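PDB 5W5P: tail fiber protein from Acinetobacter phage AM24, which probably binds and depolymerises the capsular polysaccharide of Acinetobacter baumannii, serving the phage as its trimeric tailspike. Local coordinates for residues P18-K23 with S29-N34; H105-W110 with A141-K146; A128-Y133 with T183-I188. All blocks are in the same frame, centred on the assembly; numbering follows the deposited sequence.

Interaction 1 (P18-K23 with S29-N34); sequences PADLIK and SQQEVN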
loop_
_atom_site.group_PDB
_atom_site.type_symbol
_atom_site.label_atom_id
_atom_site.label_comp_id
_atom_site.label_asym_id
_atom_site.label_seq_id
_atom_site.Cartn_x
_atom_site.Cartn_y
_atom_site.Cartn_z
ATOM N N PRO A 18 0.954 -32.128 -68.994
ATOM C CA PRO A 18 1.194 -30.934 -68.171
ATOM C C PRO A 18 -0.091 -30.448 -67.516
ATOM O O PRO A 18 -1.174 -30.521 -68.099
ATOM C CB PRO A 18 1.741 -29.913 -69.173
ATOM C CG PRO A 18 1.273 -30.397 -70.509
ATOM C CD PRO A 18 1.240 -31.892 -70.418
ATOM N N ALA A 19 0.041 -29.952 -66.285
ATOM C CA ALA A 19 -1.123 -29.477 -65.545
ATOM C C ALA A 19 -1.792 -28.287 -66.217
ATOM O O ALA A 19 -2.988 -28.062 -66.002
ATOM C CB ALA A 19 -0.728 -29.115 -64.114
ATOM N N ASP A 20 -1.059 -27.531 -67.036
ATOM C CA ASP A 20 -1.655 -26.416 -67.765
ATOM C C ASP A 20 -2.703 -26.859 -68.779
ATOM O O ASP A 20 -3.443 -26.011 -69.289
ATOM C CB ASP A 20 -0.567 -25.607 -68.471
ATOM C CG ASP A 20 -0.827 -24.113 -68.414
ATOM O OD1 ASP A 20 -1.848 -23.663 -68.981
ATOM O OD2 ASP A 20 -0.016 -23.392 -67.791
ATOM N N LEU A 21 -2.787 -28.149 -69.079
ATOM C CA LEU A 21 -3.782 -28.664 -70.010
ATOM C C LEU A 21 -5.047 -29.141 -69.311
ATOM O O LEU A 21 -5.962 -29.630 -69.980
ATOM C CB LEU A 21 -3.190 -29.806 -70.843
ATOM C CG LEU A 21 -2.445 -29.440 -72.130
ATOM C CD1 LEU A 21 -1.458 -28.288 -71.923
ATOM C CD2 LEU A 21 -1.734 -30.662 -72.681
ATOM N N ILE A 22 -5.115 -29.017 -67.987
ATOM C CA ILE A 22 -6.300 -29.356 -67.209
ATOM C C ILE A 22 -6.980 -28.058 -66.790
ATOM O O ILE A 22 -6.312 -27.119 -66.341
ATOM C CB ILE A 22 -5.941 -30.214 -65.983
ATOM C CG1 ILE A 22 -5.024 -31.373 -66.389
ATOM C CG2 ILE A 22 -7.197 -30.710 -65.283
ATOM C CD1 ILE A 22 -5.676 -32.373 -67.324
ATOM N N LYS A 23 -8.302 -28.005 -66.938
ATOM C CA LYS A 23 -9.084 -26.808 -66.659
ATOM C C LYS A 23 -9.952 -27.026 -65.427
ATOM O O LYS A 23 -10.690 -28.014 -65.347
ATOM C CB LYS A 23 -9.961 -26.433 -67.856
ATOM C CG LYS A 23 -10.800 -25.176 -67.646
ATOM C CD LYS A 23 -11.881 -25.039 -68.713
ATOM C CE LYS A 23 -12.157 -23.579 -69.059
ATOM N NZ LYS A 23 -13.210 -23.461 -70.111
ATOM N N SER A 29 -6.522 -22.744 -65.262
ATOM C CA SER A 29 -5.896 -24.038 -65.478
ATOM C C SER A 29 -5.527 -24.685 -64.149
ATOM O O SER A 29 -5.437 -24.027 -63.107
ATOM C CB SER A 29 -4.648 -23.892 -66.349
ATOM O OG SER A 29 -3.570 -23.343 -65.611
ATOM N N GLN A 30 -5.310 -26.003 -64.196
ATOM C CA GLN A 30 -4.855 -26.712 -63.005
ATOM C C GLN A 30 -3.504 -26.196 -62.538
ATOM O O GLN A 30 -3.245 -26.142 -61.330
ATOM C CB GLN A 30 -4.778 -28.214 -63.271
ATOM C CG GLN A 30 -4.323 -29.029 -62.071
ATOM C CD GLN A 30 -5.348 -29.040 -60.958
ATOM O OE1 GLN A 30 -6.533 -29.265 -61.199
ATOM N NE2 GLN A 30 -4.900 -28.791 -59.729
ATOM N N GLN A 31 -2.635 -25.806 -63.473
ATOM C CA GLN A 31 -1.354 -25.229 -63.086
ATOM C C GLN A 31 -1.546 -23.975 -62.242
ATOM O O GLN A 31 -0.844 -23.779 -61.246
ATOM C CB GLN A 31 -0.514 -24.918 -64.322
ATOM C CG GLN A 31 0.895 -24.460 -63.994
ATOM C CD GLN A 31 1.604 -25.406 -63.049
ATOM O OE1 GLN A 31 1.890 -26.554 -63.398
ATOM N NE2 GLN A 31 1.889 -24.932 -61.843
ATOM N N GLU A 32 -2.504 -23.120 -62.616
ATOM C CA GLU A 32 -2.776 -21.923 -61.822
ATOM C C GLU A 32 -3.369 -22.273 -60.461
ATOM O O GLU A 32 -3.077 -21.598 -59.466
ATOM C CB GLU A 32 -3.711 -20.985 -62.584
ATOM C CG GLU A 32 -3.045 -20.234 -63.720
ATOM C CD GLU A 32 -4.038 -19.764 -64.766
ATOM O OE1 GLU A 32 -4.815 -20.603 -65.272
ATOM O OE2 GLU A 32 -4.047 -18.555 -65.081
ATOM N N VAL A 33 -4.202 -23.314 -60.400
ATOM C CA VAL A 33 -4.699 -23.803 -59.117
ATOM C C VAL A 33 -3.544 -24.315 -58.266
ATOM O O VAL A 33 -3.457 -24.020 -57.068
ATOM C CB VAL A 33 -5.765 -24.894 -59.341
ATOM C CG1 VAL A 33 -5.843 -25.828 -58.142
ATOM C CG2 VAL A 33 -7.120 -24.268 -59.629
ATOM N N ASN A 34 -2.639 -25.094 -58.868
ATOM C CA ASN A 34 -1.489 -25.597 -58.122
ATOM C C ASN A 34 -0.610 -24.463 -57.614
ATOM O O ASN A 34 -0.034 -24.565 -56.526
ATOM C CB ASN A 34 -0.663 -26.549 -58.991
ATOM C CG ASN A 34 -1.397 -27.836 -59.314
ATOM O OD1 ASN A 34 -2.516 -28.062 -58.846
ATOM N ND2 ASN A 34 -0.773 -28.688 -60.127
#
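Gln30 packs into the bend between Ala19 and Ile22, and its side chain ends in an amide bonded both within its chain and to the second subunit. Its CB rests 3.3 Å from Ala19 O and lies alongside the CB of Ile22, the two side chains pointing the same way. CG, placed anti to the backbone N (chi1 -179°), then passes the Ala19 methyl, with CG to CB at 4.1 Å. There the chain bends at chi2, and NE2 donates to Asn34 OD1 over 2.6 Å, with the acceptor almost in the plane of the Gln30 amide; OE1 accepts from Asn34 ND2 of the second subunit. Both amide ends are therefore gripped, which is consistent with a single flip of the group.

The backbone supports this placement: Gln30 N donates to Ile22 O (2.6 Å, 157° at the hydrogen), whereas Gln31 N reaches Ala19 O only weakly. Beside it, Gln31 crosses Asp20 at about a right angle, Gln31 CB lying 3.8 Å from Asp20 OD2.

Ile22 and Lys23 extend a parallel sheet into the second subunit. Helix 30-35 is capped by Ser29, whose OG accepts from Glu32 N (3.2 Å) while Ser29 N donates to Glu32 OE1 (2.7 Å): a capping box, opening a helix whose Gln30 packs on Gln30 of both other subunits at the N-terminal trimer interface.

Interaction 2 (H105-W110 with A141-K146); sequences HADPCW and ADRSFK
Asp107 and Arg143 meet head-on in a buried salt bridge, the guanidinium presenting NH1 and NH2 end-on, one to each carboxylate oxygen. Asp107 CG stands anti to its backbone N (chi1 179°), which carries the carboxylate toward Arg143. The bond from Arg143 NH2 to Asp107 OD2 is 2.8 Å long and fairly straight (162° at the hydrogen), uses the syn lone pair and lies in the guanidinium plane. Its partner, Arg143 NH1 to Asp107 OD1 at 3.0 Å, is more bent, and the carboxylate and guanidinium planes stand 40° apart. Arg143 NH1 also bonds Phe138 O, and NH2 bonds Gln68 OE1, so both terminal nitrogens have second partners. Cys109 closes over one guanidinium face, its SG centred 3.4 Å from Arg143 CZ. The same sulfur touches the edge of the Phe145 ring, 4.9 Å from its centroid.

In the next shell, Cys109 N donates to Asp107 OD1 over 2.8 Å, from the face opposite Arg143 NH1. This Asx turn ties the carboxylate to the 3-10 segment that carries the sulfur. The contact thus fastens the loop leading to helix 122-132 onto the start of the parallel-stranded beta-helix that forms the shaft of this tailspike. Farther out, Phe138 meets Phe145 edge-to-face, and Asn103 of the third subunit packs on Asp107 and Arg143.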
loop_
_atom_site.group_PDB
_atom_site.type_symbol
_atom_site.label_atom_id
_atom_site.label_comp_id
_atom_site.label_asym_id
_atom_site.label_seq_id
_atom_site.Cartn_x
_atom_site.Cartn_y
_atom_site.Cartn_z
ATOM N N HIS A 105 -3.282 -8.341 -32.699
ATOM C CA HIS A 105 -2.350 -7.229 -32.696
ATOM C C HIS A 105 -1.453 -7.272 -33.930
ATOM O O HIS A 105 -1.069 -8.343 -34.407
ATOM C CB HIS A 105 -1.507 -7.300 -31.426
ATOM C CG HIS A 105 -1.041 -8.689 -31.103
ATOM N ND1 HIS A 105 -0.600 -9.567 -32.071
ATOM C CD2 HIS A 105 -0.944 -9.353 -29.925
ATOM C CE1 HIS A 105 -0.256 -10.710 -31.506
ATOM N NE2 HIS A 105 -0.451 -10.606 -30.204
ATOM N N ALA A 106 -1.099 -6.091 -34.426
ATOM C CA ALA A 106 -0.219 -5.976 -35.580
ATOM C C ALA A 106 1.226 -6.332 -35.230
ATOM O O ALA A 106 1.731 -5.998 -34.154
ATOM C CB ALA A 106 -0.291 -4.564 -36.162
ATOM N N ASP A 107 1.885 -7.024 -36.171
ATOM C CA ASP A 107 3.279 -7.453 -36.058
ATOM C C ASP A 107 4.123 -6.553 -36.954
ATOM O O ASP A 107 3.827 -6.457 -38.161
ATOM C CB ASP A 107 3.398 -8.923 -36.483
ATOM C CG ASP A 107 4.818 -9.474 -36.439
ATOM O OD1 ASP A 107 5.784 -8.748 -36.141
ATOM O OD2 ASP A 107 4.986 -10.675 -36.669
ATOM N N PRO A 108 5.109 -5.805 -36.432
ATOM C CA PRO A 108 5.942 -4.999 -37.345
ATOM C C PRO A 108 6.635 -5.827 -38.404
ATOM O O PRO A 108 7.038 -5.273 -39.436
ATOM C CB PRO A 108 6.959 -4.316 -36.422
ATOM C CG PRO A 108 6.305 -4.302 -35.110
ATOM C CD PRO A 108 5.467 -5.558 -35.027
ATOM N N CYS A 109 6.781 -7.138 -38.188
ATOM C CA CYS A 109 7.433 -7.981 -39.178
ATOM C C CYS A 109 6.618 -8.101 -40.454
ATOM O O CYS A 109 7.192 -8.387 -41.509
ATOM C CB CYS A 109 7.699 -9.375 -38.611
ATOM S SG CYS A 109 9.174 -9.480 -37.563
ATOM N N TRP A 110 5.302 -7.895 -40.379
ATOM C CA TRP A 110 4.482 -7.866 -41.584
ATOM C C TRP A 110 5.006 -6.845 -42.586
ATOM O O TRP A 110 4.958 -7.074 -43.802
ATOM C CB TRP A 110 3.034 -7.552 -41.216
ATOM C CG TRP A 110 2.403 -8.574 -40.340
ATOM C CD1 TRP A 110 2.863 -9.833 -40.083
ATOM C CD2 TRP A 110 1.180 -8.434 -39.612
ATOM N NE1 TRP A 110 2.000 -10.487 -39.233
ATOM C CE2 TRP A 110 0.961 -9.647 -38.927
ATOM C CE3 TRP A 110 0.249 -7.400 -39.469
ATOM C CZ2 TRP A 110 -0.147 -9.852 -38.113
ATOM C CZ3 TRP A 110 -0.852 -7.605 -38.659
ATOM C CH2 TRP A 110 -1.041 -8.821 -37.991
ATOM N N ALA A 141 11.109 -14.441 -28.325
ATOM C CA ALA A 141 12.482 -14.114 -27.958
ATOM C C ALA A 141 13.475 -14.328 -29.089
ATOM O O ALA A 141 14.606 -13.839 -28.997
ATOM C CB ALA A 141 12.913 -14.932 -26.738
ATOM N N ASP A 142 13.092 -15.034 -30.150
ATOM C CA ASP A 142 13.992 -15.201 -31.279
ATOM C C ASP A 142 14.188 -13.915 -32.072
ATOM O O ASP A 142 15.088 -13.860 -32.916
ATOM C CB ASP A 142 13.475 -16.308 -32.200
ATOM C CG ASP A 142 14.146 -17.643 -31.931
ATOM O OD1 ASP A 142 15.359 -17.762 -32.209
ATOM O OD2 ASP A 142 13.464 -18.564 -31.427
ATOM N N ARG A 143 13.385 -12.887 -31.819
ATOM C CA ARG A 143 13.499 -11.620 -32.522
ATOM C C ARG A 143 14.186 -10.582 -31.643
ATOM O O ARG A 143 13.988 -10.551 -30.424
ATOM C CB ARG A 143 12.122 -11.107 -32.947
ATOM C CG ARG A 143 11.290 -12.122 -33.699
ATOM C CD ARG A 143 9.825 -11.758 -33.612
ATOM N NE ARG A 143 9.072 -12.202 -34.778
ATOM C CZ ARG A 143 7.941 -11.643 -35.192
ATOM N NH1 ARG A 143 7.432 -10.605 -34.537
ATOM N NH2 ARG A 143 7.322 -12.122 -36.264
ATOM N N SER A 144 15.002 -9.739 -32.279
ATOM C CA SER A 144 15.646 -8.597 -31.633
ATOM C C SER A 144 15.552 -7.427 -32.601
ATOM O O SER A 144 16.148 -7.473 -33.680
ATOM C CB SER A 144 17.106 -8.893 -31.283
ATOM O OG SER A 144 17.215 -9.737 -30.149
ATOM N N PHE A 145 14.804 -6.397 -32.233
ATOM C CA PHE A 145 14.601 -5.239 -33.090
ATOM C C PHE A 145 15.470 -4.071 -32.632
ATOM O O PHE A 145 15.958 -4.031 -31.500
ATOM C CB PHE A 145 13.126 -4.826 -33.102
ATOM C CG PHE A 145 12.192 -5.920 -33.542
ATOM C CD1 PHE A 145 11.842 -6.057 -34.878
ATOM C CD2 PHE A 145 11.665 -6.813 -32.620
ATOM C CE1 PHE A 145 10.983 -7.067 -35.288
ATOM C CE2 PHE A 145 10.803 -7.818 -33.020
ATOM C CZ PHE A 145 10.464 -7.951 -34.358
ATOM N N LYS A 146 15.673 -3.118 -33.538
ATOM C CA LYS A 146 16.401 -1.894 -33.225
ATOM C C LYS A 146 15.561 -0.705 -33.656
ATOM O O LYS A 146 15.216 -0.582 -34.836
ATOM C CB LYS A 146 17.767 -1.857 -33.911
ATOM C CG LYS A 146 18.455 -0.509 -33.804
ATOM C CD LYS A 146 19.959 -0.646 -33.904
ATOM C CE LYS A 146 20.399 -0.725 -35.353
ATOM N NZ LYS A 146 21.866 -0.976 -35.478
#

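Interaction 3 (A128-Y133 with T183-I188); sequences AVDVSY and TSKRSI
Lys185 brings the end of its side chain across the carboxylate of Asp130 at about a right angle, making a long, exposed salt bridge. Lys185 NZ stands 3.5 Å from Asp130 OD1, and the preceding carbon, Lys185 CE, is nearer still at 3.3 Å from that oxygen. The carboxylate therefore meets the flank of the terminal CE-NZ unit, an approach shaped by the lysine torsions. The first two are extended, CG standing anti to the backbone N (chi1 -176°), while chi3 (-111°) and chi4 (-103°) both depart from staggered values and turn the ammonium aside. In Asp130, CG is anti to the carbonyl carbon, and OD1 also bonds Gln126 NE2 one helical turn back, which would help to hold the carboxylate in place.

Within each segment a serine bonds back to an earlier carbonyl: Ser132 OG donates to Ala128 O over 2.6 Å, and Ser187 OG to Ser184 O over 2.9 Å. Ser187 N reaches Ser184 O from the same face, so two donors converge there in the turn that contains Lys185. Beside the salt bridge, Val129 of helix 122-132 packs on Val136 of strand 135-140 and on Val151 and Leu153 of strand 151-153, which runs parallel to strand 182-184; Lys185 thus links the chain just beyond that strand to the helix.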
loop_
_atom_site.group_PDB
_atom_site.type_symbol
_atom_site.label_atom_id
_atom_site.label_comp_id
_atom_site.label_asym_id
_atom_site.label_seq_id
_atom_site.Cartn_x
_atom_site.Cartn_y
_atom_site.Cartn_z
ATOM N N ALA A 128 2.831 -0.569 -38.351
ATOM C CA ALA A 128 1.985 -1.433 -37.533
ATOM C C ALA A 128 1.119 -0.628 -36.567
ATOM O O ALA A 128 -0.014 -1.029 -36.278
ATOM C CB ALA A 128 2.850 -2.443 -36.775
ATOM N N VAL A 129 1.628 0.502 -36.063
ATOM C CA VAL A 129 0.826 1.365 -35.193
ATOM C C VAL A 129 -0.377 1.912 -35.950
ATOM O O VAL A 129 -1.503 1.921 -35.439
ATOM C CB VAL A 129 1.690 2.511 -34.620
ATOM C CG1 VAL A 129 0.819 3.574 -33.965
ATOM C CG2 VAL A 129 2.717 1.988 -33.634
ATOM N N ASP A 130 -0.161 2.354 -37.190
ATOM C CA ASP A 130 -1.208 3.055 -37.926
ATOM C C ASP A 130 -2.386 2.144 -38.255
ATOM O O ASP A 130 -3.542 2.583 -38.208
ATOM C CB ASP A 130 -0.619 3.672 -39.193
ATOM C CG ASP A 130 0.521 4.627 -38.892
ATOM O OD1 ASP A 130 0.512 5.246 -37.804
ATOM O OD2 ASP A 130 1.433 4.755 -39.735
ATOM N N VAL A 131 -2.126 0.874 -38.581
ATOM C CA VAL A 131 -3.214 -0.031 -38.952
ATOM C C VAL A 131 -3.846 -0.733 -37.756
ATOM O O VAL A 131 -4.894 -1.378 -37.912
ATOM C CB VAL A 131 -2.736 -1.090 -39.969
ATOM C CG1 VAL A 131 -2.131 -0.415 -41.187
ATOM C CG2 VAL A 131 -1.735 -2.040 -39.327
ATOM N N SER A 132 -3.266 -0.620 -36.566
ATOM C CA SER A 132 -3.764 -1.331 -35.394
ATOM C C SER A 132 -4.394 -0.412 -34.356
ATOM O O SER A 132 -4.787 -0.887 -33.288
ATOM C CB SER A 132 -2.631 -2.134 -34.754
ATOM O OG SER A 132 -1.639 -1.267 -34.230
ATOM N N TYR A 133 -4.502 0.884 -34.647
ATOM C CA TYR A 133 -4.953 1.883 -33.677
ATOM C C TYR A 133 -4.071 1.867 -32.432
ATOM O O TYR A 133 -4.546 2.001 -31.304
ATOM C CB TYR A 133 -6.431 1.687 -33.317
ATOM C CG TYR A 133 -7.363 1.766 -34.502
ATOM C CD1 TYR A 133 -7.731 0.618 -35.193
ATOM C CD2 TYR A 133 -7.877 2.986 -34.933
ATOM C CE1 TYR A 133 -8.582 0.677 -36.281
ATOM C CE2 TYR A 133 -8.733 3.057 -36.024
ATOM C CZ TYR A 133 -9.081 1.896 -36.696
ATOM O OH TYR A 133 -9.929 1.936 -37.783
ATOM N N THR A 183 6.290 8.073 -28.582
ATOM C CA THR A 183 5.785 9.393 -28.242
ATOM C C THR A 183 4.405 9.535 -28.871
ATOM O O THR A 183 3.840 8.568 -29.387
ATOM C CB THR A 183 6.767 10.476 -28.705
ATOM O OG1 THR A 183 6.310 11.761 -28.270
ATOM C CG2 THR A 183 6.883 10.479 -30.225
ATOM N N SER A 184 3.858 10.745 -28.831
ATOM C CA SER A 184 2.597 11.010 -29.503
ATOM C C SER A 184 2.854 11.334 -30.967
ATOM O O SER A 184 3.810 12.039 -31.303
ATOM C CB SER A 184 1.857 12.162 -28.828
ATOM O OG SER A 184 2.521 13.392 -29.062
ATOM N N LYS A 185 1.997 10.804 -31.845
ATOM C CA LYS A 185 2.153 11.069 -33.271
ATOM C C LYS A 185 1.991 12.551 -33.582
ATOM O O LYS A 185 2.693 13.087 -34.446
ATOM C CB LYS A 185 1.157 10.241 -34.081
ATOM C CG LYS A 185 1.317 10.389 -35.591
ATOM C CD LYS A 185 0.261 9.591 -36.351
ATOM C CE LYS A 185 0.875 8.415 -37.088
ATOM N NZ LYS A 185 1.017 8.662 -38.553
ATOM N N ARG A 186 1.079 13.237 -32.885
ATOM C CA ARG A 186 0.803 14.626 -33.236
ATOM C C ARG A 186 1.898 15.582 -32.786
ATOM O O ARG A 186 1.859 16.758 -33.165
ATOM C CB ARG A 186 -0.544 15.071 -32.669
ATOM C CG ARG A 186 -0.651 15.059 -31.161
ATOM C CD ARG A 186 -1.972 15.668 -30.739
ATOM N NE ARG A 186 -2.220 15.534 -29.309
ATOM C CZ ARG A 186 -3.232 16.117 -28.668
ATOM N NH1 ARG A 186 -4.091 16.876 -29.331
ATOM N NH2 ARG A 186 -3.390 15.938 -27.364
ATOM N N SER A 187 2.869 15.112 -32.005
ATOM C CA SER A 187 4.041 15.909 -31.666
ATOM C C SER A 187 5.175 15.758 -32.671
ATOM O O SER A 187 6.125 16.548 -32.629
ATOM C CB SER A 187 4.555 15.534 -30.273
ATOM O OG SER A 187 5.267 14.308 -30.307
ATOM N N ILE A 188 5.108 14.773 -33.568
ATOM C CA ILE A 188 6.170 14.583 -34.549
ATOM C C ILE A 188 6.153 15.737 -35.542
ATOM O O ILE A 188 5.122 16.037 -36.157
ATOM C CB ILE A 188 6.015 13.228 -35.256
ATOM C CG1 ILE A 188 6.185 12.088 -34.249
ATOM C CG2 ILE A 188 7.024 13.103 -36.394
ATOM C CD1 ILE A 188 5.834 10.724 -34.793
#

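In the fold
Interaction 1 lies near the N-terminal tip, while interactions 2 and 3 belong to the region where the beta-helix begins. The centre of interaction 1 is about 38 Å from that of interaction 2 and about 45 Å from that of interaction 3, and it touches neither. Interactions 2 and 3 have centres about 17 Å apart and alternate along the chain: 128-133 falls between 105-110 and 141-146. They meet directly, Ala106 CB packing 3.5 Å from Ala128 O, so the loop holding the buried ion pair packs on the helix that bears Asp130 of the surface one. Bound zinc ions lie about 13 Å from the Gln31 side chain and about 10 Å from that of Asp107, too far for either residue to be a ligand.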